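Local coordinates for UPF0311 protein RPA1785 (Rhodopseudomonas palustris, PDB 3C5O) that is of unknown function but folds into a closed antiparallel beta-barrel, as is probably general in its UPF0311 (DUF3237) family, at residues Y11-T16 / P119-G124; T23-G26 / V32-I35; I36-G41 / A72-E77; F59-I62 / I68-E71. All coordinates share one frame; numbering follows the deposited sequence.

Contact 1 of 4, residues Y11-T16 / P119-G124; sequences YVFTIT and PRFETG
Phe13 and Phe121 reach for each other from opposite directions and meet at their far ring carbons, with Phe13 CZ 3.7 Å from Phe121 CZ. The ring planes stand at 56° and the centroids are 5.8 Å apart, an oblique pairing that is neither a stack nor edge-to-face. Seen from Phe13, the CZ of Phe121 arrives at the ring edge, near its plane. Phe13 CG sits between the backbone N and the carbonyl carbon (chi1 53°), and this turn of the ring lets its far end approach Phe121. Ile15 adds a second touch: its CD1 comes to the edge of the Phe121 ring, 4.2 Å from CE1. The two strands are not neighbours in the sheet; they face each other across the interior of the eight-stranded barrel, so no backbone bond joins them and the contact is made by apolar side chains alone. Val12 and Phe13 both face Val151 in a classic beta bulge, where strand 9-27 pairs with strand 146-154. Leu131 packs on both phenyl rings, and Phe136 meets Phe121 edge-to-face. Next to Phe121 in the chain, Glu122 forms a salt bridge through OE1 with Arg33 of the second subunit.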
loop_
_atom_site.group_PDB
_atom_site.type_symbol
_atom_site.label_atom_id
_atom_site.label_comp_id
_atom_site.label_asym_id
_atom_site.label_seq_id
_atom_site.Cartn_x
_atom_site.Cartn_y
_atom_site.Cartn_z
ATOM N N TYR B 11 -4.991 25.911 7.976
ATOM C CA TYR B 11 -3.761 25.502 8.634
ATOM C C TYR B 11 -4.075 25.059 10.041
ATOM O O TYR B 11 -4.779 25.766 10.769
ATOM C CB TYR B 11 -2.750 26.652 8.663
ATOM C CG TYR B 11 -1.605 26.396 9.615
ATOM C CD1 TYR B 11 -0.563 25.551 9.255
ATOM C CD2 TYR B 11 -1.581 26.989 10.880
ATOM C CE1 TYR B 11 0.485 25.291 10.120
ATOM C CE2 TYR B 11 -0.548 26.733 11.766
ATOM C CZ TYR B 11 0.485 25.880 11.376
ATOM O OH TYR B 11 1.523 25.632 12.244
ATOM N N VAL B 12 -3.580 23.888 10.435
ATOM C CA VAL B 12 -3.844 23.397 11.782
ATOM C C VAL B 12 -2.583 23.258 12.644
ATOM O O VAL B 12 -2.594 23.639 13.802
ATOM C CB VAL B 12 -4.690 22.072 11.810
ATOM C CG1 VAL B 12 -6.133 22.350 11.453
ATOM C CG2 VAL B 12 -4.098 21.008 10.882
ATOM N N PHE B 13 -1.506 22.694 12.116
ATOM C CA PHE B 13 -0.300 22.572 12.945
ATOM C C PHE B 13 0.917 22.288 12.128
ATOM O O PHE B 13 0.804 21.938 10.954
ATOM C CB PHE B 13 -0.465 21.515 14.076
ATOM C CG PHE B 13 -0.924 20.155 13.605
ATOM C CD1 PHE B 13 -2.268 19.793 13.700
ATOM C CD2 PHE B 13 -0.016 19.230 13.094
ATOM C CE1 PHE B 13 -2.694 18.559 13.274
ATOM C CE2 PHE B 13 -0.441 17.973 12.667
ATOM C CZ PHE B 13 -1.782 17.639 12.760
ATOM N N THR B 14 2.080 22.436 12.756
ATOM C CA THR B 14 3.363 22.153 12.116
ATOM C C THR B 14 4.083 20.972 12.793
ATOM O O THR B 14 4.155 20.899 14.032
ATOM C CB THR B 14 4.238 23.409 12.075
ATOM O OG1 THR B 14 3.542 24.435 11.358
ATOM C CG2 THR B 14 5.561 23.142 11.365
ATOM N N ILE B 15 4.540 20.024 11.962
ATOM C CA ILE B 15 5.420 18.915 12.379
ATOM C C ILE B 15 6.842 19.219 11.928
ATOM O O ILE B 15 7.093 19.432 10.728
ATOM C CB ILE B 15 5.032 17.549 11.724
ATOM C CG1 ILE B 15 3.594 17.143 12.088
ATOM C CG2 ILE B 15 6.018 16.449 12.137
ATOM C CD1 ILE B 15 3.113 15.894 11.333
ATOM N N THR B 16 7.761 19.259 12.885
ATOM C CA THR B 16 9.166 19.430 12.598
ATOM C C THR B 16 9.845 18.090 12.864
ATOM O O THR B 16 9.921 17.663 14.006
ATOM C CB THR B 16 9.777 20.520 13.499
ATOM O OG1 THR B 16 9.118 21.766 13.255
ATOM C CG2 THR B 16 11.261 20.698 13.234
ATOM N N PRO B 119 -0.437 13.870 4.802
ATOM C CA PRO B 119 -0.315 13.174 6.079
ATOM C C PRO B 119 -1.598 12.501 6.568
ATOM O O PRO B 119 -2.672 13.139 6.623
ATOM C CB PRO B 119 0.136 14.266 7.037
ATOM C CG PRO B 119 -0.365 15.558 6.414
ATOM C CD PRO B 119 -0.567 15.329 4.958
ATOM N N ARG B 120 -1.480 11.229 6.947
ATOM C CA ARG B 120 -2.591 10.449 7.470
ATOM C C ARG B 120 -2.279 9.999 8.905
ATOM O O ARG B 120 -1.222 9.433 9.178
ATOM C CB ARG B 120 -2.863 9.236 6.563
ATOM C CG ARG B 120 -4.260 8.641 6.742
ATOM C CD ARG B 120 -4.408 7.291 6.075
ATOM N NE ARG B 120 -3.456 6.365 6.655
ATOM C CZ ARG B 120 -3.707 5.537 7.662
ATOM N NH1 ARG B 120 -2.738 4.759 8.105
ATOM N NH2 ARG B 120 -4.911 5.472 8.201
ATOM N N PHE B 121 -3.215 10.256 9.816
ATOM C CA PHE B 121 -3.027 10.011 11.243
ATOM C C PHE B 121 -3.896 8.882 11.751
ATOM O O PHE B 121 -5.015 8.681 11.258
ATOM C CB PHE B 121 -3.329 11.295 12.028
ATOM C CG PHE B 121 -2.579 12.490 11.517
ATOM C CD1 PHE B 121 -1.225 12.622 11.768
ATOM C CD2 PHE B 121 -3.231 13.463 10.764
ATOM C CE1 PHE B 121 -0.510 13.710 11.265
ATOM C CE2 PHE B 121 -2.542 14.580 10.271
ATOM C CZ PHE B 121 -1.176 14.697 10.517
ATOM N N GLU B 122 -3.376 8.145 12.702
ATOM C CA GLU B 122 -4.138 7.172 13.438
ATOM C C GLU B 122 -3.895 7.375 14.902
ATOM O O GLU B 122 -2.773 7.377 15.339
ATOM C CB GLU B 122 -3.702 5.764 13.083
ATOM C CG GLU B 122 -4.095 5.280 11.736
ATOM C CD GLU B 122 -3.701 3.838 11.503
ATOM O OE1 GLU B 122 -3.203 3.204 12.422
ATOM O OE2 GLU B 122 -3.905 3.325 10.416
ATOM N N THR B 123 -4.973 7.530 15.651
ATOM C CA THR B 123 -4.920 7.632 17.100
ATOM C C THR B 123 -6.171 7.176 17.824
ATOM O O THR B 123 -7.253 7.294 17.341
ATOM C CB THR B 123 -4.572 9.026 17.537
ATOM O OG1 THR B 123 -4.320 9.048 18.922
ATOM C CG2 THR B 123 -5.634 9.935 17.223
ATOM N N GLY B 124 -5.992 6.650 19.015
ATOM C CA GLY B 124 -7.105 6.219 19.821
ATOM C C GLY B 124 -7.621 7.282 20.759
ATOM O O GLY B 124 -8.745 7.262 21.178
#

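Contact 2 of 4, residues T23-G26 / V32-I35; sequences TSAG and VRRI
A classic beta bulge interrupts the hairpin of strands 9-27 and 32-45, with Ala25 and Gly26 both facing Arg33. The carbonyl O of Arg33 accepts from Ala25 N at 2.9 Å and, weakly, from Gly26 N at 3.5 Å. Arg33 N returns a bond to Gly26 O, 3.0 Å long. Beyond the bulge the pairing is regular: Thr23 and Ile35 form a hydrogen-bonded pair in which Ile35 N lies only 2.6 Å from Thr23 O, and Thr23 N bonds to Ile35 O. Ser24 and Arg34 make the non-hydrogen-bonded pair between that pair and the bulge. Ala25 CB rests on Arg33 CG at 3.8 Å, a carbon that stands anti to the backbone N (chi1 167°); from there the chain bends twice and leads its guanidinium off to Glu122 of the second subunit. Arg34, on the face of Ser24, leads its guanidinium to Gln60. Val32 CG1 lies 3.8 Å from Ser24 OG. Gly26 has phi 108° and psi -170°; at these backbone angles a CB would press against the carbonyl O of Ala25. Two residues opposite one, with a shared carbonyl acceptor and a one-residue register shift, are characteristic of a bulge in an antiparallel hairpin.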
loop_
_atom_site.group_PDB
_atom_site.type_symbol
_atom_site.label_atom_id
_atom_site.label_comp_id
_atom_site.label_asym_id
_atom_site.label_seq_id
_atom_site.Cartn_x
_atom_site.Cartn_y
_atom_site.Cartn_z
ATOM N N THR B 23 20.714 6.435 4.060
ATOM C CA THR B 23 21.134 5.099 3.630
ATOM C C THR B 23 20.564 4.859 2.248
ATOM O O THR B 23 19.371 5.038 2.014
ATOM C CB THR B 23 20.554 4.029 4.560
ATOM O OG1 THR B 23 21.153 4.161 5.854
ATOM C CG2 THR B 23 20.819 2.609 4.019
ATOM N N SER B 24 21.395 4.429 1.326
ATOM C CA SER B 24 20.944 4.230 -0.024
ATOM C C SER B 24 21.062 2.748 -0.389
ATOM O O SER B 24 22.130 2.157 -0.245
ATOM C CB SER B 24 21.762 5.109 -0.964
ATOM O OG SER B 24 21.470 4.805 -2.301
ATOM N N ALA B 25 19.948 2.164 -0.834
ATOM C CA ALA B 25 19.890 0.762 -1.294
ATOM C C ALA B 25 20.342 0.639 -2.754
ATOM O O ALA B 25 20.851 -0.414 -3.186
ATOM C CB ALA B 25 18.480 0.220 -1.117
ATOM N N GLY B 26 20.182 1.741 -3.493
ATOM C CA GLY B 26 20.616 1.825 -4.880
ATOM C C GLY B 26 19.481 1.817 -5.883
ATOM O O GLY B 26 18.295 1.937 -5.512
ATOM N N VAL B 32 16.023 5.365 -7.564
ATOM C CA VAL B 32 16.931 4.981 -6.469
ATOM C C VAL B 32 16.227 4.978 -5.092
ATOM O O VAL B 32 15.647 5.987 -4.684
ATOM C CB VAL B 32 18.213 5.887 -6.419
ATOM C CG1 VAL B 32 19.015 5.651 -5.139
ATOM C CG2 VAL B 32 19.098 5.669 -7.652
ATOM N N ARG B 33 16.296 3.839 -4.397
ATOM C CA ARG B 33 15.749 3.683 -3.065
ATOM C C ARG B 33 16.710 4.225 -2.002
ATOM O O ARG B 33 17.871 3.837 -1.961
ATOM C CB ARG B 33 15.413 2.205 -2.796
ATOM C CG ARG B 33 15.128 1.888 -1.331
ATOM C CD ARG B 33 13.861 2.576 -0.857
ATOM N NE ARG B 33 12.707 1.982 -1.506
ATOM C CZ ARG B 33 11.471 2.430 -1.406
ATOM N NH1 ARG B 33 10.490 1.793 -2.027
ATOM N NH2 ARG B 33 11.209 3.496 -0.689
ATOM N N ARG B 34 16.223 5.109 -1.149
ATOM C CA ARG B 34 17.038 5.734 -0.126
ATOM C C ARG B 34 16.200 5.832 1.150
ATOM O O ARG B 34 14.959 5.902 1.086
ATOM C CB ARG B 34 17.539 7.098 -0.609
ATOM C CG ARG B 34 16.675 8.242 -0.222
ATOM C CD ARG B 34 16.776 9.404 -1.178
ATOM N NE ARG B 34 17.949 10.254 -0.996
ATOM C CZ ARG B 34 17.901 11.530 -0.611
ATOM N NH1 ARG B 34 16.734 12.124 -0.334
ATOM N NH2 ARG B 34 19.035 12.212 -0.493
ATOM N N ILE B 35 16.848 5.751 2.309
ATOM C CA ILE B 35 16.118 5.756 3.579
ATOM C C ILE B 35 16.732 6.757 4.549
ATOM O O ILE B 35 17.955 6.777 4.744
ATOM C CB ILE B 35 16.045 4.373 4.232
ATOM C CG1 ILE B 35 15.522 3.338 3.242
ATOM C CG2 ILE B 35 15.115 4.424 5.444
ATOM C CD1 ILE B 35 15.955 1.943 3.529
#

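Contact 3 of 4, residues I36-G41 / A72-E77; sequences IPILGG and AKYAFE
Segments 36-41 and 72-77 run nearly parallel, at 13°, with axes 8.4 Å apart at their closest, too far for backbone pairing, and no hydrogen bond passes between them. The link is made by the side chain of Ile38, whose CD1 methyl reaches Tyr74 and Ala72. That methyl lies 3.3 Å from Tyr74 CD2, a tight approach, and 3.7 Å from Tyr74 CG, so it meets the ring near its CB end and well short of the hydroxyl. The two side chains cross at about a right angle, and the methyl comes to the ring obliquely. Tyr74 CG is placed between its own backbone N and carbonyl carbon, at chi1 54°, while Ile38 extends its longer branch with chi2 at 163°, which brings CD1 forward to the phenol. Ala72 CB completes the apolar contact from the same strand, 4.2 Å from Ile38 CD1. All three residues are buried, and nearby Ala75 packs on Ile35 of the second subunit. The two segments belong to strands 32-45 and 68-78, which are separated in the barrel by strand 48-62; Val52 on that middle strand packs against both Ile38 and Tyr74. Tyr74 also touches Ile15 of strand 9-27 and Val86 of strand 83-93.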
loop_
_atom_site.group_PDB
_atom_site.type_symbol
_atom_site.label_atom_id
_atom_site.label_comp_id
_atom_site.label_asym_id
_atom_site.label_seq_id
_atom_site.Cartn_x
_atom_site.Cartn_y
_atom_site.Cartn_z
ATOM N N ILE B 36 15.871 7.583 5.137
ATOM C CA ILE B 36 16.285 8.682 6.000
ATOM C C ILE B 36 15.640 8.530 7.372
ATOM O O ILE B 36 14.442 8.730 7.515
ATOM C CB ILE B 36 15.892 10.054 5.402
ATOM C CG1 ILE B 36 16.434 10.186 3.973
ATOM C CG2 ILE B 36 16.377 11.180 6.301
ATOM C CD1 ILE B 36 17.057 11.477 3.686
ATOM N N PRO B 37 16.433 8.178 8.391
ATOM C CA PRO B 37 15.901 7.927 9.721
ATOM C C PRO B 37 15.316 9.186 10.360
ATOM O O PRO B 37 15.855 10.269 10.192
ATOM C CB PRO B 37 17.132 7.473 10.497
ATOM C CG PRO B 37 18.074 7.002 9.453
ATOM C CD PRO B 37 17.883 7.984 8.367
ATOM N N ILE B 38 14.225 9.013 11.099
ATOM C CA ILE B 38 13.596 10.080 11.844
ATOM C C ILE B 38 14.064 9.968 13.303
ATOM O O ILE B 38 13.884 8.920 13.942
ATOM C CB ILE B 38 12.063 9.995 11.692
ATOM C CG1 ILE B 38 11.684 10.466 10.273
ATOM C CG2 ILE B 38 11.355 10.849 12.792
ATOM C CD1 ILE B 38 10.302 10.056 9.840
ATOM N N LEU B 39 14.692 11.038 13.803
ATOM C CA LEU B 39 15.394 11.029 15.093
ATOM C C LEU B 39 14.615 11.633 16.252
ATOM O O LEU B 39 14.954 11.399 17.401
ATOM C CB LEU B 39 16.747 11.746 14.971
ATOM C CG LEU B 39 17.715 11.197 13.919
ATOM C CD1 LEU B 39 19.017 11.998 13.872
ATOM C CD2 LEU B 39 17.991 9.728 14.174
ATOM N N GLY B 40 13.573 12.390 15.933
ATOM C CA GLY B 40 12.819 13.187 16.905
ATOM C C GLY B 40 12.149 14.364 16.191
ATOM O O GLY B 40 12.041 14.377 14.958
ATOM N N GLY B 41 11.728 15.351 16.964
ATOM C CA GLY B 41 11.023 16.509 16.461
ATOM C C GLY B 41 9.907 16.964 17.377
ATOM O O GLY B 41 9.794 16.508 18.527
ATOM N N ALA B 72 7.002 8.490 4.607
ATOM C CA ALA B 72 7.547 8.502 5.955
ATOM C C ALA B 72 6.543 7.902 6.951
ATOM O O ALA B 72 5.358 8.190 6.878
ATOM C CB ALA B 72 7.897 9.933 6.357
ATOM N N LYS B 73 7.041 7.072 7.870
ATOM C CA LYS B 73 6.229 6.466 8.899
ATOM C C LYS B 73 6.919 6.693 10.222
ATOM O O LYS B 73 8.065 6.332 10.408
ATOM C CB LYS B 73 6.038 4.983 8.624
ATOM C CG LYS B 73 5.257 4.721 7.355
ATOM C CD LYS B 73 5.072 3.252 7.056
ATOM C CE LYS B 73 4.435 3.132 5.659
ATOM N NZ LYS B 73 3.791 1.811 5.428
ATOM N N TYR B 74 6.207 7.365 11.119
ATOM C CA TYR B 74 6.680 7.675 12.448
ATOM C C TYR B 74 5.491 7.967 13.353
ATOM O O TYR B 74 4.338 7.737 12.970
ATOM C CB TYR B 74 7.630 8.875 12.396
ATOM C CG TYR B 74 7.079 10.115 11.714
ATOM C CD1 TYR B 74 6.661 11.224 12.452
ATOM C CD2 TYR B 74 7.001 10.191 10.319
ATOM C CE1 TYR B 74 6.176 12.386 11.813
ATOM C CE2 TYR B 74 6.525 11.338 9.676
ATOM C CZ TYR B 74 6.120 12.431 10.432
ATOM O OH TYR B 74 5.666 13.565 9.778
ATOM N N ALA B 75 5.762 8.489 14.547
ATOM C CA ALA B 75 4.703 8.735 15.506
ATOM C C ALA B 75 5.037 9.965 16.314
ATOM O O ALA B 75 6.214 10.343 16.441
ATOM C CB ALA B 75 4.516 7.540 16.410
ATOM N N PHE B 76 4.009 10.607 16.858
ATOM C CA PHE B 76 4.246 11.589 17.902
ATOM C C PHE B 76 3.359 11.358 19.103
ATOM O O PHE B 76 2.291 10.744 19.004
ATOM C CB PHE B 76 4.175 13.037 17.378
ATOM C CG PHE B 76 2.821 13.477 16.881
ATOM C CD1 PHE B 76 1.861 14.007 17.768
ATOM C CD2 PHE B 76 2.523 13.441 15.519
ATOM C CE1 PHE B 76 0.612 14.450 17.307
ATOM C CE2 PHE B 76 1.292 13.899 15.031
ATOM C CZ PHE B 76 0.325 14.407 15.928
ATOM N N GLU B 77 3.838 11.825 20.248
ATOM C CA GLU B 77 3.074 11.819 21.469
ATOM C C GLU B 77 2.786 13.246 21.964
ATOM O O GLU B 77 3.704 14.057 22.123
ATOM C CB GLU B 77 3.803 11.025 22.550
ATOM C CG GLU B 77 2.953 10.828 23.778
ATOM C CD GLU B 77 3.604 9.943 24.831
ATOM O OE1 GLU B 77 4.855 9.791 24.804
ATOM O OE2 GLU B 77 2.851 9.407 25.698
#

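Contact 4 of 4, residues F59-I62 / I68-E71; sequences FQII and IELE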
loop_
_atom_site.group_PDB
_atom_site.type_symbol
_atom_site.label_atom_id
_atom_site.label_comp_id
_atom_site.label_asym_id
_atom_site.label_seq_id
_atom_site.Cartn_x
_atom_site.Cartn_y
_atom_site.Cartn_z
ATOM N N PHE B 59 11.060 6.486 3.672
ATOM C CA PHE B 59 11.487 5.567 2.624
ATOM C C PHE B 59 11.223 6.214 1.284
ATOM O O PHE B 59 10.081 6.523 0.934
ATOM C CB PHE B 59 10.736 4.253 2.794
ATOM C CG PHE B 59 10.852 3.691 4.177
ATOM C CD1 PHE B 59 11.887 2.808 4.490
ATOM C CD2 PHE B 59 9.956 4.070 5.177
ATOM C CE1 PHE B 59 12.026 2.289 5.764
ATOM C CE2 PHE B 59 10.080 3.553 6.494
ATOM C CZ PHE B 59 11.129 2.655 6.769
ATOM N N GLN B 60 12.282 6.478 0.541
ATOM C CA GLN B 60 12.154 7.348 -0.595
ATOM C C GLN B 60 12.585 6.633 -1.852
ATOM O O GLN B 60 13.359 5.683 -1.789
ATOM C CB GLN B 60 12.967 8.642 -0.366
ATOM C CG GLN B 60 12.503 9.444 0.857
ATOM C CD GLN B 60 13.228 10.764 1.037
ATOM O OE1 GLN B 60 14.296 10.974 0.480
ATOM N NE2 GLN B 60 12.631 11.674 1.813
ATOM N N ILE B 61 12.034 7.078 -2.979
ATOM C CA ILE B 61 12.519 6.740 -4.301
ATOM C C ILE B 61 12.834 8.024 -5.060
ATOM O O ILE B 61 11.979 8.907 -5.176
ATOM C CB ILE B 61 11.511 5.906 -5.106
ATOM C CG1 ILE B 61 11.187 4.607 -4.356
ATOM C CG2 ILE B 61 12.062 5.664 -6.536
ATOM C CD1 ILE B 61 10.264 3.653 -5.074
ATOM N N ILE B 62 14.069 8.137 -5.534
ATOM C CA ILE B 62 14.447 9.208 -6.420
ATOM C C ILE B 62 14.284 8.679 -7.846
ATOM O O ILE B 62 14.934 7.709 -8.222
ATOM C CB ILE B 62 15.916 9.645 -6.202
ATOM C CG1 ILE B 62 16.165 10.086 -4.754
ATOM C CG2 ILE B 62 16.300 10.774 -7.163
ATOM C CD1 ILE B 62 17.678 10.205 -4.457
ATOM N N ILE B 68 11.436 13.235 -6.001
ATOM C CA ILE B 68 11.509 12.333 -4.857
ATOM C C ILE B 68 10.116 11.991 -4.366
ATOM O O ILE B 68 9.331 12.884 -4.079
ATOM C CB ILE B 68 12.331 12.922 -3.716
ATOM C CG1 ILE B 68 13.754 13.216 -4.208
ATOM C CG2 ILE B 68 12.381 11.941 -2.552
ATOM C CD1 ILE B 68 14.635 13.882 -3.161
ATOM N N GLU B 69 9.828 10.682 -4.327
ATOM C CA GLU B 69 8.621 10.115 -3.767
ATOM C C GLU B 69 8.888 9.866 -2.283
ATOM O O GLU B 69 9.826 9.154 -1.939
ATOM C CB GLU B 69 8.265 8.812 -4.490
ATOM C CG GLU B 69 7.865 8.999 -5.965
ATOM C CD GLU B 69 7.610 7.670 -6.695
ATOM O OE1 GLU B 69 7.446 7.676 -7.936
ATOM O OE2 GLU B 69 7.564 6.602 -6.034
ATOM N N LEU B 70 8.097 10.493 -1.404
ATOM C CA LEU B 70 8.324 10.349 0.015
ATOM C C LEU B 70 7.288 9.411 0.598
ATOM O O LEU B 70 6.151 9.355 0.140
ATOM C CB LEU B 70 8.189 11.691 0.731
ATOM C CG LEU B 70 8.440 12.954 -0.085
ATOM C CD1 LEU B 70 7.659 14.030 0.597
ATOM C CD2 LEU B 70 9.893 13.273 -0.138
ATOM N N GLU B 71 7.691 8.703 1.639
ATOM C CA GLU B 71 6.817 7.755 2.322
ATOM C C GLU B 71 7.383 7.592 3.709
ATOM O O GLU B 71 8.194 6.725 3.948
ATOM C CB GLU B 71 6.786 6.443 1.546
ATOM C CG GLU B 71 5.889 5.375 2.082
ATOM C CD GLU B 71 5.505 4.401 0.981
ATOM O OE1 GLU B 71 6.393 3.633 0.475
ATOM O OE2 GLU B 71 4.315 4.453 0.590
HETATM O O HOH W 1 8.967 5.929 -1.290
#
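The carbonyl O of Glu69 accepts a backbone bond from Ile61 N at 3.2 Å and a weak one from a water, and Gln60 CA adds a C-H...O contact at 3.2 Å. This is the antiparallel hairpin of strands 48-62 and 68-78, adjacent strands of the barrel. Ile61 and Glu69 form the hydrogen-bonded pair, in which Glu69 N returns a 2.9 Å bond to Ile61 O. Further along, Phe59 N binds Glu71 O from above the carbonyl plane, 45° out of it, and this oxygen also lies at the edge of the Phe59 ring. Ile62 and Ile68, the non-hydrogen-bonded pair, lie side by side and point the same way, their CG1 atoms 4.0 Å apart. On the opposite face Ile61 lies beside Glu69, whose carboxylate goes to Arg63 in a salt bridge. Gln60 keeps CG beside its backbone N (chi1 -61°) and runs extended from there, which carries its amide across Ile68, with OE1 near Ile68 CG2, and alongside Leu70, with NE2 near Leu70 CD2. The amide is held at both ends, NE2 by Asp58 and OE1 by Arg34. Phe59 and Glu71 both pack on Lys73 of the second subunit. The water donates to Phe59 O at 2.6 Å, bridging it weakly to Glu69 O.

How the contacts relate
All four contacts belong to one antiparallel barrel but hold it differently. Contacts 2 and 4 are hairpins of neighbouring strands, knit by backbone hydrogen bonds; contacts 1 and 3 join strands that are not adjacent, by apolar side chains inside the barrel. These two buried contacts touch where Ile15 CG2 meets Tyr74 OH and where Phe121 packs on Phe76. Contact 2, about 18 Å from the chain's centre, is the most peripheral and only partly buried. Contact 4 lies beside it, with probable backbone hydrogen bonds between strands 32-45 and 48-62, and shares strand 68-78 with contact 3. Every contact also reaches the second subunit, and contacts 1 and 2 meet across that interface.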